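Local coordinates for protein probable starch synthase 4, chloroplastic/amyloplastic (Arabidopsis thaliana, PDB 6GNE) that is a probable plastid starch synthase, a member of the glycosyltransferases with the two-domain GT-B fold, at residues P51-M56 and F106-F111; S230-E236 and T418-D423; P271-L277 and M407-S411. All blocks are in the same frame, centred on the assembly; numbering follows the deposited sequence.

Contact 1 (P51-M56 and F106-F111)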
loop_
_atom_site.group_PDB
_atom_site.type_symbol
_atom_site.label_atom_id
_atom_site.label_comp_id
_atom_site.label_asym_id
_atom_site.label_seq_id
_atom_site.Cartn_x
_atom_site.Cartn_y
_atom_site.Cartn_z
ATOM N N PRO A 51 -3.966 -15.960 -0.352
ATOM C CA PRO A 51 -4.735 -16.807 -1.226
ATOM C C PRO A 51 -3.935 -17.171 -2.471
ATOM O O PRO A 51 -3.023 -16.457 -2.855
ATOM C CB PRO A 51 -5.934 -15.935 -1.622
ATOM C CG PRO A 51 -5.965 -14.818 -0.632
ATOM C CD PRO A 51 -4.515 -14.597 -0.307
ATOM N N LYS A 52 -4.311 -18.271 -3.102
ATOM C CA LYS A 52 -3.832 -18.594 -4.426
ATOM C C LYS A 52 -4.838 -18.015 -5.411
ATOM O O LYS A 52 -5.803 -18.679 -5.799
ATOM C CB LYS A 52 -3.700 -20.104 -4.626
ATOM C CG LYS A 52 -3.225 -20.498 -6.020
ATOM C CD LYS A 52 -1.803 -21.059 -6.054
ATOM C CE LYS A 52 -1.464 -21.689 -7.395
ATOM N NZ LYS A 52 -2.609 -22.434 -8.041
ATOM N N TYR A 53 -4.597 -16.777 -5.821
ATOM C CA TYR A 53 -5.382 -16.168 -6.882
ATOM C C TYR A 53 -4.982 -16.781 -8.221
ATOM O O TYR A 53 -3.816 -17.123 -8.452
ATOM C CB TYR A 53 -5.143 -14.677 -6.963
ATOM C CG TYR A 53 -5.488 -13.881 -5.713
ATOM C CD1 TYR A 53 -6.803 -13.556 -5.393
ATOM C CD2 TYR A 53 -4.477 -13.409 -4.883
ATOM C CE1 TYR A 53 -7.093 -12.802 -4.272
ATOM C CE2 TYR A 53 -4.764 -12.656 -3.757
ATOM C CZ TYR A 53 -6.068 -12.357 -3.444
ATOM O OH TYR A 53 -6.327 -11.595 -2.326
ATOM N N ASP A 54 -5.967 -16.951 -9.089
ATOM C CA ASP A 54 -5.709 -17.300 -10.486
ATOM C C ASP A 54 -4.918 -16.199 -11.225
ATOM O O ASP A 54 -4.141 -16.489 -12.160
ATOM C CB ASP A 54 -7.024 -17.597 -11.216
ATOM C CG ASP A 54 -8.041 -16.441 -11.133
ATOM O OD1 ASP A 54 -7.873 -15.428 -10.377
ATOM O OD2 ASP A 54 -9.046 -16.551 -11.846
ATOM N N CYS A 55 -5.115 -14.948 -10.809
ATOM C CA CYS A 55 -4.503 -13.815 -11.473
ATOM C C CYS A 55 -3.172 -13.426 -10.844
ATOM O O CYS A 55 -2.705 -12.305 -11.040
ATOM C CB CYS A 55 -5.492 -12.628 -11.507
ATOM S SG CYS A 55 -6.127 -12.069 -9.900
ATOM N N MET A 56 -2.552 -14.328 -10.085
ATOM C CA MET A 56 -1.261 -14.027 -9.461
ATOM C C MET A 56 -0.139 -13.971 -10.487
ATOM O O MET A 56 -0.259 -14.503 -11.582
ATOM C CB MET A 56 -0.945 -15.025 -8.339
ATOM C CG MET A 56 -0.519 -16.451 -8.788
ATOM S SD MET A 56 -0.322 -17.620 -7.413
ATOM C CE MET A 56 1.431 -17.984 -7.353
ATOM N N PHE A 106 -11.217 -17.778 -5.222
ATOM C CA PHE A 106 -10.023 -17.141 -5.788
ATOM C C PHE A 106 -9.718 -17.565 -7.213
ATOM O O PHE A 106 -8.563 -17.654 -7.624
ATOM C CB PHE A 106 -8.860 -17.333 -4.827
ATOM C CG PHE A 106 -9.154 -16.779 -3.482
ATOM C CD1 PHE A 106 -9.281 -15.416 -3.314
ATOM C CD2 PHE A 106 -9.403 -17.612 -2.400
ATOM C CE1 PHE A 106 -9.613 -14.888 -2.084
ATOM C CE2 PHE A 106 -9.727 -17.087 -1.157
ATOM C CZ PHE A 106 -9.840 -15.723 -1.004
ATOM N N TRP A 107 -10.792 -17.735 -7.979
ATOM C CA TRP A 107 -10.742 -18.151 -9.365
ATOM C C TRP A 107 -11.627 -17.216 -10.202
ATOM O O TRP A 107 -12.296 -17.661 -11.114
ATOM C CB TRP A 107 -11.272 -19.575 -9.412
ATOM C CG TRP A 107 -10.362 -20.636 -9.924
ATOM C CD1 TRP A 107 -9.553 -20.593 -11.042
ATOM C CD2 TRP A 107 -10.250 -21.964 -9.391
ATOM N NE1 TRP A 107 -8.908 -21.800 -11.201
ATOM C CE2 TRP A 107 -9.327 -22.667 -10.215
ATOM C CE3 TRP A 107 -10.851 -22.637 -8.301
ATOM C CZ2 TRP A 107 -8.975 -24.021 -9.969
ATOM C CZ3 TRP A 107 -10.496 -23.972 -8.052
ATOM C CH2 TRP A 107 -9.565 -24.649 -8.883
ATOM N N ARG A 108 -11.595 -15.919 -9.899
ATOM C CA ARG A 108 -12.512 -14.919 -10.472
ATOM C C ARG A 108 -11.836 -13.940 -11.434
ATOM O O ARG A 108 -12.471 -12.999 -11.909
ATOM C CB ARG A 108 -13.126 -14.085 -9.342
ATOM C CG ARG A 108 -13.760 -14.876 -8.201
ATOM C CD ARG A 108 -14.983 -15.659 -8.637
ATOM N NE ARG A 108 -15.623 -16.281 -7.470
ATOM C CZ ARG A 108 -16.420 -15.662 -6.583
ATOM N NH1 ARG A 108 -16.718 -14.367 -6.691
ATOM N NH2 ARG A 108 -16.915 -16.349 -5.559
ATOM N N GLY A 109 -10.545 -14.110 -11.689
ATOM C CA GLY A 109 -9.816 -13.220 -12.584
ATOM C C GLY A 109 -9.396 -11.907 -11.965
ATOM O O GLY A 109 -8.804 -11.074 -12.648
ATOM N N GLN A 110 -9.659 -11.732 -10.669
ATOM C CA GLN A 110 -9.518 -10.433 -9.990
ATOM C C GLN A 110 -9.054 -10.638 -8.565
ATOM O O GLN A 110 -9.417 -11.641 -7.938
ATOM C CB GLN A 110 -10.885 -9.716 -9.886
ATOM C CG GLN A 110 -11.461 -9.145 -11.158
ATOM C CD GLN A 110 -11.357 -7.662 -11.194
ATOM O OE1 GLN A 110 -10.531 -7.104 -11.930
ATOM N NE2 GLN A 110 -12.182 -6.997 -10.372
ATOM N N PHE A 111 -8.316 -9.675 -8.034
ATOM C CA PHE A 111 -8.008 -9.669 -6.610
ATOM C C PHE A 111 -9.211 -9.240 -5.759
ATOM O O PHE A 111 -9.671 -9.977 -4.869
ATOM C CB PHE A 111 -6.815 -8.769 -6.330
ATOM C CG PHE A 111 -5.547 -9.259 -6.955
ATOM C CD1 PHE A 111 -4.972 -10.451 -6.517
ATOM C CD2 PHE A 111 -4.930 -8.545 -7.958
ATOM C CE1 PHE A 111 -3.795 -10.914 -7.085
ATOM C CE2 PHE A 111 -3.749 -8.996 -8.535
ATOM C CZ PHE A 111 -3.179 -10.188 -8.112
HETATM O O HOH W 1 -9.714 -14.507 -7.956
#

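Contact 2 (S230-E236 and T418-D423)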
loop_
_atom_site.group_PDB
_atom_site.type_symbol
_atom_site.label_atom_id
_atom_site.label_comp_id
_atom_site.label_asym_id
_atom_site.label_seq_id
_atom_site.Cartn_x
_atom_site.Cartn_y
_atom_site.Cartn_z
ATOM N N SER A 230 0.888 5.940 9.069
ATOM C CA SER A 230 1.687 7.152 9.337
ATOM C C SER A 230 1.244 7.847 10.609
ATOM O O SER A 230 0.080 7.800 10.940
ATOM C CB SER A 230 1.608 8.149 8.165
ATOM O OG SER A 230 0.314 8.730 8.075
ATOM N N PRO A 231 2.166 8.503 11.321
ATOM C CA PRO A 231 1.746 9.262 12.533
ATOM C C PRO A 231 0.612 10.304 12.285
ATOM O O PRO A 231 -0.344 10.382 13.072
ATOM C CB PRO A 231 3.036 9.982 12.974
ATOM C CG PRO A 231 4.165 9.223 12.355
ATOM C CD PRO A 231 3.634 8.512 11.138
ATOM N N THR A 232 0.707 11.071 11.200
ATOM C CA THR A 232 -0.309 12.089 10.893
ATOM C C THR A 232 -1.680 11.463 10.588
ATOM O O THR A 232 -2.704 11.912 11.121
ATOM C CB THR A 232 0.139 13.026 9.744
ATOM O OG1 THR A 232 1.306 13.760 10.146
ATOM C CG2 THR A 232 -0.972 14.014 9.351
ATOM N N TYR A 233 -1.698 10.416 9.766
ATOM C CA TYR A 233 -2.958 9.703 9.522
ATOM C C TYR A 233 -3.583 9.159 10.825
ATOM O O TYR A 233 -4.781 9.269 11.012
ATOM C CB TYR A 233 -2.762 8.569 8.538
ATOM C CG TYR A 233 -4.034 7.903 8.100
ATOM C CD1 TYR A 233 -5.054 8.627 7.487
ATOM C CD2 TYR A 233 -4.211 6.538 8.260
ATOM C CE1 TYR A 233 -6.215 8.004 7.043
ATOM C CE2 TYR A 233 -5.358 5.894 7.806
ATOM C CZ TYR A 233 -6.358 6.628 7.209
ATOM O OH TYR A 233 -7.494 5.987 6.790
ATOM N N ALA A 234 -2.757 8.620 11.721
ATOM C CA ALA A 234 -3.231 8.169 13.041
ATOM C C ALA A 234 -3.923 9.281 13.802
ATOM O O ALA A 234 -4.959 9.029 14.464
ATOM C CB ALA A 234 -2.108 7.576 13.876
ATOM N N GLN A 235 -3.400 10.504 13.706
ATOM C CA GLN A 235 -4.071 11.641 14.351
ATOM C C GLN A 235 -5.391 11.979 13.654
ATOM O O GLN A 235 -6.383 12.233 14.306
ATOM C CB GLN A 235 -3.160 12.862 14.428
ATOM C CG GLN A 235 -1.959 12.650 15.358
ATOM C CD GLN A 235 -2.351 12.527 16.850
ATOM O OE1 GLN A 235 -2.147 11.476 17.493
ATOM N NE2 GLN A 235 -2.943 13.585 17.396
ATOM N N GLU A 236 -5.389 11.961 12.323
ATOM C CA GLU A 236 -6.590 12.292 11.531
ATOM C C GLU A 236 -7.758 11.368 11.831
ATOM O O GLU A 236 -8.873 11.839 11.984
ATOM C CB GLU A 236 -6.289 12.260 10.034
ATOM C CG GLU A 236 -5.407 13.411 9.552
ATOM C CD GLU A 236 -4.855 13.208 8.150
ATOM O OE1 GLU A 236 -4.930 12.092 7.566
ATOM O OE2 GLU A 236 -4.312 14.198 7.623
ATOM N N THR A 418 -1.223 16.177 3.756
ATOM C CA THR A 418 -2.270 15.387 4.312
ATOM C C THR A 418 -1.733 14.000 4.583
ATOM O O THR A 418 -0.934 13.473 3.817
ATOM C CB THR A 418 -3.511 15.360 3.396
ATOM O OG1 THR A 418 -4.583 14.743 4.099
ATOM C CG2 THR A 418 -3.249 14.579 2.120
ATOM N N GLY A 419 -2.153 13.440 5.710
ATOM C CA GLY A 419 -1.745 12.073 6.111
ATOM C C GLY A 419 -0.261 11.823 6.001
ATOM O O GLY A 419 0.530 12.622 6.430
ATOM N N GLY A 420 0.121 10.732 5.381
ATOM C CA GLY A 420 1.523 10.370 5.282
ATOM C C GLY A 420 2.390 11.326 4.512
ATOM O O GLY A 420 3.612 11.381 4.740
ATOM N N LEU A 421 1.778 12.079 3.601
ATOM C CA LEU A 421 2.511 13.015 2.760
ATOM C C LEU A 421 3.046 14.119 3.644
ATOM O O LEU A 421 4.144 14.608 3.450
ATOM C CB LEU A 421 1.603 13.570 1.635
ATOM C CG LEU A 421 1.023 12.512 0.698
ATOM C CD1 LEU A 421 0.033 13.100 -0.275
ATOM C CD2 LEU A 421 2.128 11.794 -0.072
ATOM N N ASN A 422 2.283 14.461 4.657
ATOM C CA ASN A 422 2.702 15.438 5.655
ATOM C C ASN A 422 3.911 15.004 6.511
ATOM O O ASN A 422 4.600 15.827 7.071
ATOM C CB ASN A 422 1.489 15.700 6.544
ATOM C CG ASN A 422 1.619 16.938 7.339
ATOM O OD1 ASN A 422 1.806 18.035 6.798
ATOM N ND2 ASN A 422 1.510 16.773 8.655
ATOM N N ASP A 423 4.131 13.707 6.608
ATOM C CA ASP A 423 5.245 13.087 7.320
ATOM C C ASP A 423 6.438 12.738 6.450
ATOM O O ASP A 423 7.482 12.397 7.015
ATOM C CB ASP A 423 4.780 11.777 7.988
ATOM C CG ASP A 423 3.719 11.999 9.059
ATOM O OD1 ASP A 423 3.813 12.968 9.796
ATOM O OD2 ASP A 423 2.799 11.198 9.190
HETATM O O HOH W 2 -4.946 12.092 5.036
#

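Contact 3 (P271-L277 and M407-S411)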
loop_
_atom_site.group_PDB
_atom_site.type_symbol
_atom_site.label_atom_id
_atom_site.label_comp_id
_atom_site.label_asym_id
_atom_site.label_seq_id
_atom_site.Cartn_x
_atom_site.Cartn_y
_atom_site.Cartn_z
ATOM N N PRO A 271 17.655 2.650 -7.977
ATOM C CA PRO A 271 18.074 2.996 -9.344
ATOM C C PRO A 271 19.428 2.381 -9.799
ATOM O O PRO A 271 19.650 2.192 -10.992
ATOM C CB PRO A 271 18.160 4.526 -9.297
ATOM C CG PRO A 271 18.449 4.842 -7.870
ATOM C CD PRO A 271 17.595 3.849 -7.128
ATOM N N ALA A 272 20.314 2.094 -8.847
ATOM C CA ALA A 272 21.632 1.530 -9.136
ATOM C C ALA A 272 21.593 0.105 -9.659
ATOM O O ALA A 272 22.526 -0.308 -10.343
ATOM C CB ALA A 272 22.529 1.603 -7.898
ATOM N N THR A 273 20.553 -0.645 -9.299
ATOM C CA THR A 273 20.461 -2.065 -9.662
ATOM C C THR A 273 19.120 -2.435 -10.242
ATOM O O THR A 273 18.799 -3.592 -10.282
ATOM C CB THR A 273 20.679 -2.984 -8.420
ATOM O OG1 THR A 273 19.664 -2.725 -7.454
ATOM C CG2 THR A 273 22.011 -2.749 -7.781
ATOM N N ASP A 274 18.324 -1.471 -10.675
ATOM C CA ASP A 274 16.950 -1.755 -11.112
ATOM C C ASP A 274 17.022 -2.460 -12.493
ATOM O O ASP A 274 17.537 -1.881 -13.469
ATOM C CB ASP A 274 16.137 -0.460 -11.176
ATOM C CG ASP A 274 14.676 -0.686 -11.411
ATOM O OD1 ASP A 274 14.284 -1.709 -12.016
ATOM O OD2 ASP A 274 13.892 0.197 -10.998
ATOM N N PRO A 275 16.565 -3.726 -12.566
ATOM C CA PRO A 275 16.666 -4.452 -13.858
ATOM C C PRO A 275 15.680 -3.933 -14.915
ATOM O O PRO A 275 15.960 -4.082 -16.092
ATOM C CB PRO A 275 16.361 -5.907 -13.482
ATOM C CG PRO A 275 15.528 -5.824 -12.232
ATOM C CD PRO A 275 15.935 -4.555 -11.503
ATOM N N PHE A 276 14.577 -3.311 -14.492
ATOM C CA PHE A 276 13.603 -2.714 -15.428
ATOM C C PHE A 276 14.075 -1.439 -16.175
ATOM O O PHE A 276 13.420 -1.010 -17.116
ATOM C CB PHE A 276 12.307 -2.371 -14.704
ATOM C CG PHE A 276 11.612 -3.549 -14.109
ATOM C CD1 PHE A 276 10.955 -4.474 -14.917
ATOM C CD2 PHE A 276 11.572 -3.725 -12.729
ATOM C CE1 PHE A 276 10.293 -5.563 -14.344
ATOM C CE2 PHE A 276 10.900 -4.806 -12.145
ATOM C CZ PHE A 276 10.254 -5.721 -12.944
ATOM N N LEU A 277 15.190 -0.840 -15.758
ATOM C CA LEU A 277 15.666 0.405 -16.359
ATOM C C LEU A 277 16.542 0.162 -17.552
ATOM O O LEU A 277 17.195 -0.857 -17.640
ATOM C CB LEU A 277 16.457 1.252 -15.335
ATOM C CG LEU A 277 15.752 1.820 -14.111
ATOM C CD1 LEU A 277 16.627 2.819 -13.362
ATOM C CD2 LEU A 277 14.424 2.451 -14.475
ATOM N N MET A 407 11.330 9.991 -4.833
ATOM C CA MET A 407 12.537 10.592 -4.268
ATOM C C MET A 407 13.757 9.648 -4.305
ATOM O O MET A 407 14.891 10.071 -4.524
ATOM C CB MET A 407 12.275 11.042 -2.839
ATOM C CG MET A 407 11.412 12.283 -2.780
ATOM S SD MET A 407 11.279 13.002 -1.155
ATOM C CE MET A 407 10.131 11.875 -0.376
ATOM N N ARG A 408 13.503 8.362 -4.123
ATOM C CA ARG A 408 14.540 7.355 -4.241
ATOM C C ARG A 408 15.150 7.364 -5.644
ATOM O O ARG A 408 16.341 7.145 -5.778
ATOM C CB ARG A 408 13.953 5.979 -3.883
ATOM C CG ARG A 408 14.835 4.758 -4.069
ATOM C CD ARG A 408 16.000 4.772 -3.111
ATOM N NE ARG A 408 16.619 3.449 -3.045
ATOM C CZ ARG A 408 17.898 3.192 -2.755
ATOM N NH1 ARG A 408 18.744 4.166 -2.492
ATOM N NH2 ARG A 408 18.321 1.927 -2.703
ATOM N N TYR A 409 14.330 7.630 -6.659
ATOM C CA TYR A 409 14.754 7.711 -8.065
ATOM C C TYR A 409 15.043 9.159 -8.513
ATOM O O TYR A 409 15.150 9.443 -9.708
ATOM C CB TYR A 409 13.688 7.047 -8.976
ATOM C CG TYR A 409 13.721 5.540 -8.926
ATOM C CD1 TYR A 409 13.365 4.855 -7.783
ATOM C CD2 TYR A 409 14.148 4.784 -10.019
ATOM C CE1 TYR A 409 13.416 3.460 -7.729
ATOM C CE2 TYR A 409 14.209 3.381 -9.972
ATOM C CZ TYR A 409 13.844 2.735 -8.824
ATOM O OH TYR A 409 13.881 1.379 -8.737
ATOM N N GLY A 410 15.178 10.065 -7.554
ATOM C CA GLY A 410 15.551 11.440 -7.820
ATOM C C GLY A 410 14.469 12.372 -8.352
ATOM O O GLY A 410 14.798 13.515 -8.705
ATOM N N SER A 411 13.214 11.902 -8.432
ATOM C CA SER A 411 12.110 12.726 -8.922
ATOM C C SER A 411 11.519 13.480 -7.729
ATOM O O SER A 411 11.187 12.863 -6.713
ATOM C CB SER A 411 11.058 11.853 -9.622
ATOM O OG SER A 411 10.012 12.604 -10.230
#

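Contact 1 (P51-M56 and F106-F111)
The carboxylate of Asp54 reaches into the bend of 106-111 and takes up the amide of Gly109. Asp54 CG lies between its backbone N and carbonyl carbon (chi1 56°), which brings the carboxylate there. Asp54 OD2 accepts this N-H, 2.9 Å from Gly109 N, on its syn lone pair, while OD1 makes a weak second bond to the same nitrogen. Arg108 N, though close to Asp54 OD2, does not point at it and gives its hydrogen to a water, which also donates to Asp54 OD1 and to Gln110 O. The backbone adds one direct bond, Asp54 N to Phe106 O at 3.1 Å. Both segments are loops of the N-terminal GT-B domain: 51-56 follows strand 45-51, with a type I turn from Tyr53 to Met56, and 106-111 leads toward helix 117-134. Beside the polar patch lies an aromatic cluster. Phe111 sets its edge on the face of Tyr53 in a T-shaped pair, planes at 85°, and receives Cys55 SG over its own ring face, 3.8 Å from the Phe111 centroid. Pro51 CB sits squarely over the Phe106 ring in a CH-pi contact. The buried Tyr53 hydroxyl is hydrogen-bonded to Ala17 O, and the Phe111 carbonyl to Arg120 NH1.

Contact 2 (S230-E236 and T418-D423)
Ser230 and Gly420 face each other where two helix starts cross at a slant, their N-to-C directions 139° apart, the axes of 231-236 and 419-423 approaching to 7.5 Å; Tyr233 and Gly419 come closer still, with CA atoms 4.3 Å apart. At this spacing Gly419, with its positive phi, lets the backbones meet without a side chain between them. Asp423 grips Thr232 twice. Asp423 OD2 accepts from Thr232 N at 2.9 Å on the syn lone pair, in a fairly straight bond of 164°. Asp423 OD1 accepts a hydrogen bond from Thr232 OG1 at 2.7 Å, met from above the carboxylate plane. With OG1 beside its own backbone N (chi1 -63°), Thr232 presents hydroxyl and amide to the same carboxylate; OG1 also accepts a weak bond from Asn422 ND2. Further along, the extended side chain brings Glu236 OE2 to Gly419 N at 3.0 Å, and a water links its OE1 to Thr418 OG1. Both carboxylates accept amides near the start of the opposing helix, the one at 419-423 only weakly bonded, which may help stabilise their charge. Ser230 caps its own helix, OG accepting from Tyr233 N, and also bonds to Pro398 O. The contact joins the two GT-B domains: helix 231-238 follows strand 225-228 of the N-terminal sheet, while helix 419-424 follows strand 412-416 of the C-terminal parallel sheet.

Contact 3 (P271-L277 and M407-S411)
Pro271 lies flat over one face of the Tyr409 ring, and Asp274 meets the hydroxyl at its far end. The proline CD stands 4.2 Å from the centroid of Tyr409, a CH-pi contact over the centre of the ring; CB of the same proline lies over CD2. Leu277 CD1 approaches the ring at its edge, 4.2 Å from Tyr409 CE2. The Asp274 side chain crosses the tyrosine at about a right angle, its carboxylate plane turned 79° from the ring. Tyr409 OH donates to Asp274 OD2 at 2.6 Å, reaching the anti side and 33° out of the carboxylate plane. A chi1 of -171° swings the Asp274 carboxylate away from its backbone N, and OD1 turns to accept from Phe276 N at 3.0 Å, an Asx turn. Beside the ring, Pro271 CD also lies over the rim of one face of the Arg408 guanidinium, which is tied to Thr266 O and Trp269 O. Tyr409 follows helix 402-408, closed by a Schellman motif with Gly410 at C-prime. Asp274 OD2 is shared between Tyr409 OH and His381 ND1 of helix 377-386 while OD1 holds the Phe276 amide; three donors on one buried carboxylate probably spread its charge and fix the tyrosine hydroxyl in direction.

The three contacts hold different elements. Contact 1 pairs two loops within the N-terminal domain and is partly buried, with an aromatic side set beside a polar one. Contact 2, also partly buried, crosses between the domains through helix starts and is almost wholly polar, two carboxylates doing most of the work. Contact 3 is the most buried of the three and the smallest in area; it anchors the loop 271-277 to the end of helix 402-408 around a single tyrosine. An aspartate accepts from its partner segment in each, from backbone amide, amide plus hydroxyl, or phenol. Contacts 1 and 2 lie on opposite sides of the chain's centre, their nearest atoms about 20 Å apart.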